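Local coordinates for probable transcriptional regulator, TetR family protein (PDB 3BJB) that probably binds operator DNA through an N-terminal helix-turn-helix domain and regulates transcription as a two-subunit TetR-family regulator, at residues E158-L169 against A194-S203; M81-A89 against Y100-R108. All blocks are in the same frame, centred on the assembly; numbering follows the deposited sequence.

Interaction 1: residues E158-L169 against A194-S203; sequences EDLTALRLLVQL and ACDLLLVNLS. With SO4 (sulfate ion), chain M.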
# COMPACT_ATOMS: atom_id res chain seq x y z
N GLU B 158 2.26 -14.24 18.58
CA GLU B 158 2.17 -12.82 18.91
C GLU B 158 3.26 -12.00 18.19
O GLU B 158 2.95 -10.94 17.64
CB GLU B 158 2.27 -12.62 20.42
CG GLU B 158 1.36 -11.53 20.94
CD GLU B 158 2.10 -10.46 21.73
OE1 GLU B 158 2.53 -10.76 22.89
OE2 GLU B 158 2.23 -9.32 21.19
N ASP B 159 4.50 -12.50 18.24
CA ASP B 159 5.65 -12.02 17.47
C ASP B 159 5.40 -11.97 15.98
O ASP B 159 5.70 -10.98 15.34
CB ASP B 159 6.83 -12.96 17.65
CG ASP B 159 7.43 -12.93 19.05
OD1 ASP B 159 7.45 -11.84 19.65
OD2 ASP B 159 7.89 -14.01 19.51
N LEU B 160 4.91 -13.07 15.41
CA LEU B 160 4.65 -13.15 13.97
C LEU B 160 3.62 -12.11 13.56
O LEU B 160 3.78 -11.37 12.57
CB LEU B 160 4.12 -14.55 13.62
CG LEU B 160 5.04 -15.71 13.17
CD1 LEU B 160 6.48 -15.26 13.06
CD2 LEU B 160 4.89 -16.98 14.03
N THR B 161 2.56 -12.05 14.36
CA THR B 161 1.48 -11.09 14.20
C THR B 161 2.06 -9.68 14.20
O THR B 161 1.91 -8.96 13.21
CB THR B 161 0.39 -11.31 15.30
OG1 THR B 161 -0.28 -12.55 15.04
CG2 THR B 161 -0.64 -10.21 15.33
N ALA B 162 2.78 -9.33 15.26
CA ALA B 162 3.44 -8.00 15.37
C ALA B 162 4.23 -7.63 14.13
O ALA B 162 4.09 -6.54 13.58
CB ALA B 162 4.31 -7.92 16.62
N LEU B 163 5.05 -8.57 13.65
CA LEU B 163 5.84 -8.34 12.46
C LEU B 163 5.03 -8.31 11.17
O LEU B 163 5.49 -7.82 10.17
CB LEU B 163 6.94 -9.39 12.35
CG LEU B 163 7.98 -9.31 13.46
CD1 LEU B 163 8.76 -10.61 13.54
CD2 LEU B 163 8.92 -8.11 13.27
N ARG B 164 3.83 -8.87 11.18
CA ARG B 164 3.01 -8.84 9.97
C ARG B 164 2.39 -7.45 9.94
O ARG B 164 2.40 -6.80 8.90
CB ARG B 164 1.95 -9.96 9.98
CG ARG B 164 1.51 -10.42 8.56
CD ARG B 164 0.15 -11.17 8.52
NE ARG B 164 -0.10 -11.80 9.81
CZ ARG B 164 -1.06 -11.42 10.64
NH1 ARG B 164 -1.87 -10.44 10.29
NH2 ARG B 164 -1.20 -12.02 11.82
N LEU B 165 1.91 -6.99 11.09
CA LEU B 165 1.49 -5.59 11.25
C LEU B 165 2.59 -4.55 10.88
O LEU B 165 2.29 -3.52 10.27
CB LEU B 165 0.98 -5.36 12.67
CG LEU B 165 -0.28 -6.13 13.11
CD1 LEU B 165 -0.63 -5.81 14.58
CD2 LEU B 165 -1.47 -5.82 12.26
N LEU B 166 3.84 -4.81 11.25
CA LEU B 166 4.92 -3.89 10.90
C LEU B 166 5.13 -3.81 9.38
O LEU B 166 4.96 -2.73 8.82
CB LEU B 166 6.22 -4.23 11.64
CG LEU B 166 7.41 -3.26 11.60
CD1 LEU B 166 7.07 -1.85 12.07
CD2 LEU B 166 8.60 -3.82 12.39
N VAL B 167 5.45 -4.93 8.70
CA VAL B 167 5.74 -4.81 7.25
C VAL B 167 4.55 -4.23 6.51
O VAL B 167 4.70 -3.63 5.44
CB VAL B 167 6.30 -6.09 6.53
CG1 VAL B 167 7.02 -7.02 7.49
CG2 VAL B 167 5.23 -6.83 5.76
N GLN B 168 3.37 -4.39 7.09
CA GLN B 168 2.13 -3.85 6.51
C GLN B 168 2.15 -2.34 6.60
O GLN B 168 2.25 -1.67 5.57
CB GLN B 168 0.85 -4.48 7.12
CG GLN B 168 0.11 -5.47 6.14
CD GLN B 168 0.32 -5.14 4.62
OE1 GLN B 168 -0.51 -4.45 3.98
NE2 GLN B 168 1.44 -5.63 4.04
N LEU B 169 2.11 -1.82 7.82
CA LEU B 169 2.40 -0.42 8.10
C LEU B 169 3.62 0.13 7.32
O LEU B 169 3.63 1.28 6.91
CB LEU B 169 2.59 -0.22 9.59
CG LEU B 169 3.03 1.15 10.12
CD1 LEU B 169 2.29 2.27 9.46
CD2 LEU B 169 2.73 1.17 11.59
N ALA B 194 6.66 3.18 15.10
CA ALA B 194 5.97 1.93 14.84
C ALA B 194 6.71 0.73 15.41
O ALA B 194 6.13 -0.04 16.16
CB ALA B 194 5.73 1.75 13.36
N CYS B 195 7.99 0.58 15.12
CA CYS B 195 8.78 -0.46 15.80
C CYS B 195 8.59 -0.51 17.32
O CYS B 195 8.44 -1.58 17.90
CB CYS B 195 10.26 -0.31 15.47
SG CYS B 195 10.56 -0.83 13.81
N ASP B 196 8.61 0.66 17.95
CA ASP B 196 8.56 0.76 19.41
C ASP B 196 7.18 0.39 19.89
O ASP B 196 7.01 -0.29 20.94
CB ASP B 196 8.84 2.19 19.86
CG ASP B 196 10.29 2.62 19.64
OD1 ASP B 196 11.12 1.81 19.15
OD2 ASP B 196 10.61 3.79 19.96
N LEU B 197 6.18 0.85 19.14
CA LEU B 197 4.82 0.56 19.50
C LEU B 197 4.50 -0.91 19.23
O LEU B 197 4.09 -1.64 20.17
CB LEU B 197 3.86 1.54 18.84
CG LEU B 197 4.02 2.92 19.49
CD1 LEU B 197 3.17 3.96 18.82
CD2 LEU B 197 3.76 2.91 21.03
N LEU B 198 4.72 -1.34 17.99
CA LEU B 198 4.30 -2.68 17.56
C LEU B 198 5.06 -3.81 18.19
O LEU B 198 4.47 -4.86 18.43
CB LEU B 198 4.32 -2.85 16.04
CG LEU B 198 3.18 -2.13 15.29
CD1 LEU B 198 3.48 -1.83 13.84
CD2 LEU B 198 1.89 -2.91 15.40
N LEU B 199 6.34 -3.61 18.47
CA LEU B 199 7.20 -4.71 18.94
C LEU B 199 7.57 -4.73 20.42
O LEU B 199 8.58 -5.33 20.79
CB LEU B 199 8.48 -4.78 18.09
CG LEU B 199 8.37 -4.77 16.57
CD1 LEU B 199 9.77 -4.64 16.00
CD2 LEU B 199 7.65 -6.02 16.06
N VAL B 200 6.74 -4.12 21.27
CA VAL B 200 6.95 -4.17 22.73
C VAL B 200 7.27 -5.55 23.25
O VAL B 200 8.16 -5.69 24.08
CB VAL B 200 5.75 -3.66 23.55
CG1 VAL B 200 5.96 -2.23 23.97
CG2 VAL B 200 4.41 -3.87 22.81
N ASN B 201 6.57 -6.58 22.76
CA ASN B 201 6.62 -7.93 23.35
C ASN B 201 7.56 -8.93 22.66
O ASN B 201 7.42 -10.14 22.82
CB ASN B 201 5.20 -8.49 23.47
CG ASN B 201 4.26 -7.52 24.17
OD1 ASN B 201 4.47 -7.17 25.34
ND2 ASN B 201 3.22 -7.08 23.46
N LEU B 202 8.51 -8.40 21.89
CA LEU B 202 9.45 -9.22 21.14
C LEU B 202 10.55 -9.90 21.99
O LEU B 202 11.58 -9.29 22.32
CB LEU B 202 10.04 -8.38 20.01
CG LEU B 202 10.07 -9.13 18.69
CD1 LEU B 202 8.69 -9.16 18.08
CD2 LEU B 202 11.03 -8.48 17.75
N SER B 203 10.34 -11.18 22.32
CA SER B 203 11.22 -11.95 23.24
C SER B 203 12.55 -12.40 22.62
O SER B 203 13.17 -13.38 23.08
CB SER B 203 10.47 -13.16 23.83
OG SER B 203 9.83 -13.92 22.80
S SO4 M . 1.81 -17.59 21.42
O1 SO4 M . 2.02 -16.27 20.81
O2 SO4 M . 2.25 -17.54 22.82
O3 SO4 M . 0.37 -17.87 21.41
O4 SO4 M . 2.55 -18.62 20.68

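Interaction 2: residues M81-A89 against Y100-R108; sequences MGVGFKKSA and YNVLVRATR. With SO4 (sulfate ion), chain N.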
# COMPACT_ATOMS: atom_id res chain seq x y z
N MSE B 81 19.06 -8.03 -0.18
CA MSE B 81 19.32 -7.03 0.85
C MSE B 81 19.48 -7.71 2.20
O MSE B 81 20.15 -7.18 3.09
CB MSE B 81 18.23 -5.93 0.86
CG MSE B 81 16.92 -6.24 1.62
SE MSE B 81 17.03 -5.88 3.58
CE MSE B 81 17.86 -4.11 3.49
N GLY B 82 18.87 -8.89 2.33
CA GLY B 82 19.07 -9.76 3.48
C GLY B 82 20.52 -10.21 3.56
O GLY B 82 21.12 -10.19 4.64
N VAL B 83 21.07 -10.62 2.42
CA VAL B 83 22.49 -10.95 2.27
C VAL B 83 23.35 -9.78 2.75
O VAL B 83 24.22 -9.95 3.60
CB VAL B 83 22.85 -11.30 0.79
CG1 VAL B 83 24.35 -11.48 0.61
CG2 VAL B 83 22.10 -12.53 0.33
N GLY B 84 23.08 -8.59 2.20
CA GLY B 84 23.87 -7.39 2.47
C GLY B 84 23.71 -6.85 3.88
O GLY B 84 24.56 -6.10 4.37
N PHE B 85 22.61 -7.24 4.52
CA PHE B 85 22.41 -6.90 5.92
C PHE B 85 23.21 -7.84 6.85
O PHE B 85 23.83 -7.38 7.81
CB PHE B 85 20.93 -6.86 6.29
CG PHE B 85 20.67 -6.31 7.67
CD1 PHE B 85 20.47 -4.93 7.86
CD2 PHE B 85 20.65 -7.16 8.78
CE1 PHE B 85 20.24 -4.41 9.15
CE2 PHE B 85 20.42 -6.65 10.07
CZ PHE B 85 20.22 -5.27 10.26
N LYS B 86 23.19 -9.14 6.57
CA LYS B 86 24.05 -10.11 7.29
C LYS B 86 25.55 -9.85 7.05
O LYS B 86 26.42 -10.42 7.73
CB LYS B 86 23.66 -11.55 6.93
CG LYS B 86 22.65 -12.18 7.89
CD LYS B 86 22.05 -13.50 7.36
CE LYS B 86 23.09 -14.63 7.24
NZ LYS B 86 23.78 -14.99 8.51
N LYS B 87 25.84 -8.99 6.08
CA LYS B 87 27.16 -8.41 5.84
C LYS B 87 27.25 -7.14 6.71
O LYS B 87 26.43 -6.97 7.62
CB LYS B 87 27.25 -8.03 4.36
CG LYS B 87 28.33 -8.71 3.54
CD LYS B 87 27.96 -8.60 2.05
CE LYS B 87 29.09 -9.01 1.11
NZ LYS B 87 30.08 -7.91 0.93
N SER B 88 28.22 -6.26 6.45
CA SER B 88 28.39 -5.03 7.25
C SER B 88 27.05 -4.30 7.54
O SER B 88 26.52 -3.57 6.68
CB SER B 88 29.45 -4.10 6.61
OG SER B 88 29.30 -4.02 5.20
N ALA B 89 26.53 -4.51 8.75
CA ALA B 89 25.20 -4.04 9.17
C ALA B 89 25.19 -2.66 9.87
O ALA B 89 24.78 -2.53 11.03
CB ALA B 89 24.52 -5.09 10.06
N TYR B 100 14.23 -2.29 13.45
CA TYR B 100 14.35 -0.94 12.96
C TYR B 100 15.48 -0.79 11.94
O TYR B 100 15.29 -0.16 10.91
CB TYR B 100 14.57 0.03 14.10
CG TYR B 100 14.68 1.41 13.59
CD1 TYR B 100 13.61 1.99 12.89
CD2 TYR B 100 15.85 2.15 13.75
CE1 TYR B 100 13.68 3.26 12.40
CE2 TYR B 100 15.93 3.45 13.26
CZ TYR B 100 14.84 4.00 12.58
OH TYR B 100 14.87 5.28 12.06
N ASN B 101 16.66 -1.32 12.23
CA ASN B 101 17.82 -1.14 11.35
C ASN B 101 17.66 -1.79 9.97
O ASN B 101 18.20 -1.28 8.98
CB ASN B 101 19.13 -1.61 11.99
CG ASN B 101 19.59 -0.72 13.16
OD1 ASN B 101 20.12 -1.23 14.15
ND2 ASN B 101 19.39 0.60 13.05
N VAL B 102 16.96 -2.92 9.90
CA VAL B 102 16.74 -3.55 8.61
C VAL B 102 15.76 -2.72 7.77
O VAL B 102 15.94 -2.56 6.55
CB VAL B 102 16.26 -5.05 8.72
CG1 VAL B 102 16.93 -5.76 9.84
CG2 VAL B 102 14.76 -5.17 8.87
N LEU B 103 14.73 -2.20 8.44
CA LEU B 103 13.69 -1.45 7.79
C LEU B 103 14.28 -0.18 7.22
O LEU B 103 14.01 0.15 6.06
CB LEU B 103 12.52 -1.20 8.75
CG LEU B 103 11.21 -2.01 8.57
CD1 LEU B 103 11.41 -3.43 8.01
CD2 LEU B 103 10.41 -2.06 9.86
N VAL B 104 15.14 0.49 8.01
CA VAL B 104 15.86 1.69 7.58
C VAL B 104 16.74 1.42 6.35
O VAL B 104 16.73 2.20 5.39
CB VAL B 104 16.74 2.28 8.74
CG1 VAL B 104 17.72 3.34 8.25
CG2 VAL B 104 15.85 2.86 9.85
N ARG B 105 17.49 0.32 6.40
CA ARG B 105 18.24 -0.14 5.25
C ARG B 105 17.41 -0.38 4.00
O ARG B 105 17.80 0.04 2.93
CB ARG B 105 18.95 -1.44 5.61
CG ARG B 105 19.87 -1.95 4.52
CD ARG B 105 21.10 -1.09 4.44
NE ARG B 105 22.03 -1.43 5.52
CZ ARG B 105 22.84 -2.48 5.51
NH1 ARG B 105 22.86 -3.32 4.47
NH2 ARG B 105 23.64 -2.68 6.55
N ALA B 106 16.28 -1.08 4.13
CA ALA B 106 15.42 -1.34 2.98
C ALA B 106 14.77 -0.05 2.43
O ALA B 106 14.78 0.20 1.21
CB ALA B 106 14.37 -2.36 3.34
N THR B 107 14.21 0.76 3.33
CA THR B 107 13.60 2.02 2.96
C THR B 107 14.59 2.82 2.12
O THR B 107 14.25 3.37 1.06
CB THR B 107 13.23 2.84 4.20
OG1 THR B 107 12.42 2.05 5.11
CG2 THR B 107 12.47 4.07 3.80
N ARG B 108 15.84 2.87 2.60
CA ARG B 108 16.84 3.67 1.94
C ARG B 108 17.16 3.16 0.56
O ARG B 108 17.08 3.92 -0.39
CB ARG B 108 18.07 3.84 2.81
CG ARG B 108 17.88 4.98 3.80
CD ARG B 108 19.00 4.97 4.80
NE ARG B 108 18.69 5.88 5.89
CZ ARG B 108 19.44 6.03 6.97
NH1 ARG B 108 19.07 6.91 7.88
NH2 ARG B 108 20.54 5.33 7.09
S SO4 N . 21.74 7.07 10.53
O1 SO4 N . 21.02 7.58 9.37
O2 SO4 N . 22.53 8.16 11.10
O3 SO4 N . 20.77 6.58 11.52
O4 SO4 N . 22.66 6.01 10.07

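Interaction 1: residues E158-L169 against A194-S203
Leu198 pushes its two methyl groups into the flank of helix 157-179, where they part company. CD2 lies against CB of Leu165 at 3.8 Å, those two side chains crossing at about a right angle, while CD1 meets CD2 of Leu169 and the backbone at CA of Leu166. Leu166 sends its branches to different neighbours: with CG anti to the backbone N (chi1 -170°), CD1 faces CB of Ala194 and CD2 touches SG of Cys195 at 3.8 Å and CD1 of Leu199. Leu169, turned the same way, brings CD2 to 3.5 Å from CB of Ala194. Where the backbones come closest, Ala162 has only a methyl to offer, and its CB sits 3.6 Å from O of Leu198. Leu199 then lays CD2 across CD2 of Leu163, again nearly perpendicular.

At Leu199 the backbone departs from helical angles, a type I turn runs from Leu199 to Leu202, and the contact becomes more polar. ND2 of Asn201 gives a weak, bent hydrogen bond to OE2 of Glu158 (3.3 Å, 142°), the amide and carboxylate planes turned steeply against each other. CD1 of Leu202 makes a van der Waals contact with OD1 of Asp159, whose OD2 is hydrogen-bonded to Thr156. At the helix start a sulfate, probably from the crystallisation liquor, accepts from N of Glu158 through O1 at 3.0 Å. Leu198 also packs on Leu198 of the second subunit, and Arg164 forms a salt bridge with Asp190 of that subunit. The near-antiparallel pair of C-terminal helices (153°) that also faces the partner subunit is characteristic of the TetR dimerisation domain.

Interaction 2: residues M81-A89 against Y100-R108
Arg105 reaches across to the C-terminal end of helix 66-86 and gives two weak hydrogen bonds to backbone carbonyls. NH1 points almost straight at O of Gly84 (3.3 Å, 170°), which lies at the edge of the guanidinium, near its plane; NH2 reaches O of Ser88 at 3.0 Å along a more bent path. CG is anti to the backbone N (chi1 -175°), and bends at chi2 and chi3 then curl the chain so that both nitrogens face the last turn and the loop after it. These carbonyls would probably favour the positive charge.

One face of the guanidinium is turned to Phe85, with CD1 4.1 Å from NH2 and the two planes 44° apart. Val102 lies over one face of the Phe85 ring, its CG1 3.6 Å from the ring centroid in a CH-pi contact, while CB of Ala89 sits over the opposite face. A serine in place of Phe85 would probably leave CG1 of Val102 and CB of Ala89 without the ring that separates them and let the Arg105 guanidinium turn more freely. One turn earlier, the side chain of selenomethionine Met81 lies beside Arg105 and Ala106, the exact place of its end being doubtful.

On another side of helix 95-111, Arg108 binds O1 of a sulfate, probably from the crystallisation liquor, and pairs with Glu188. Helix 134-150 also packs here, through Ala149 on both Phe85 and Val102. Such a join, between the long helix leaving the DNA-binding domain and the next helix of the ligand-binding core, is characteristic of the TetR fold.

Overall arrangement
Interaction 2 comes first along the chain, joining helix 66-86 to helix 95-111; interaction 1 follows, pairing helix 157-179 with the end of helix 184-198 and the tail beyond it. Their centres lie about 17 Å apart, yet the two meet directly: CD2 of Leu166 packs on CD2 of Leu103 at 3.6 Å, and SG of Cys195 touches CA of Tyr100 at 3.9 Å. Helix 95-111 is therefore the bridge, and helix 134-150 packs beside both contacts. Interaction 1 adjoins the second subunit, whereas interaction 2 stays within its own chain. This continuity could, as in TetR relatives, carry movements between the helical core, the dimer interface and the DNA-binding domain.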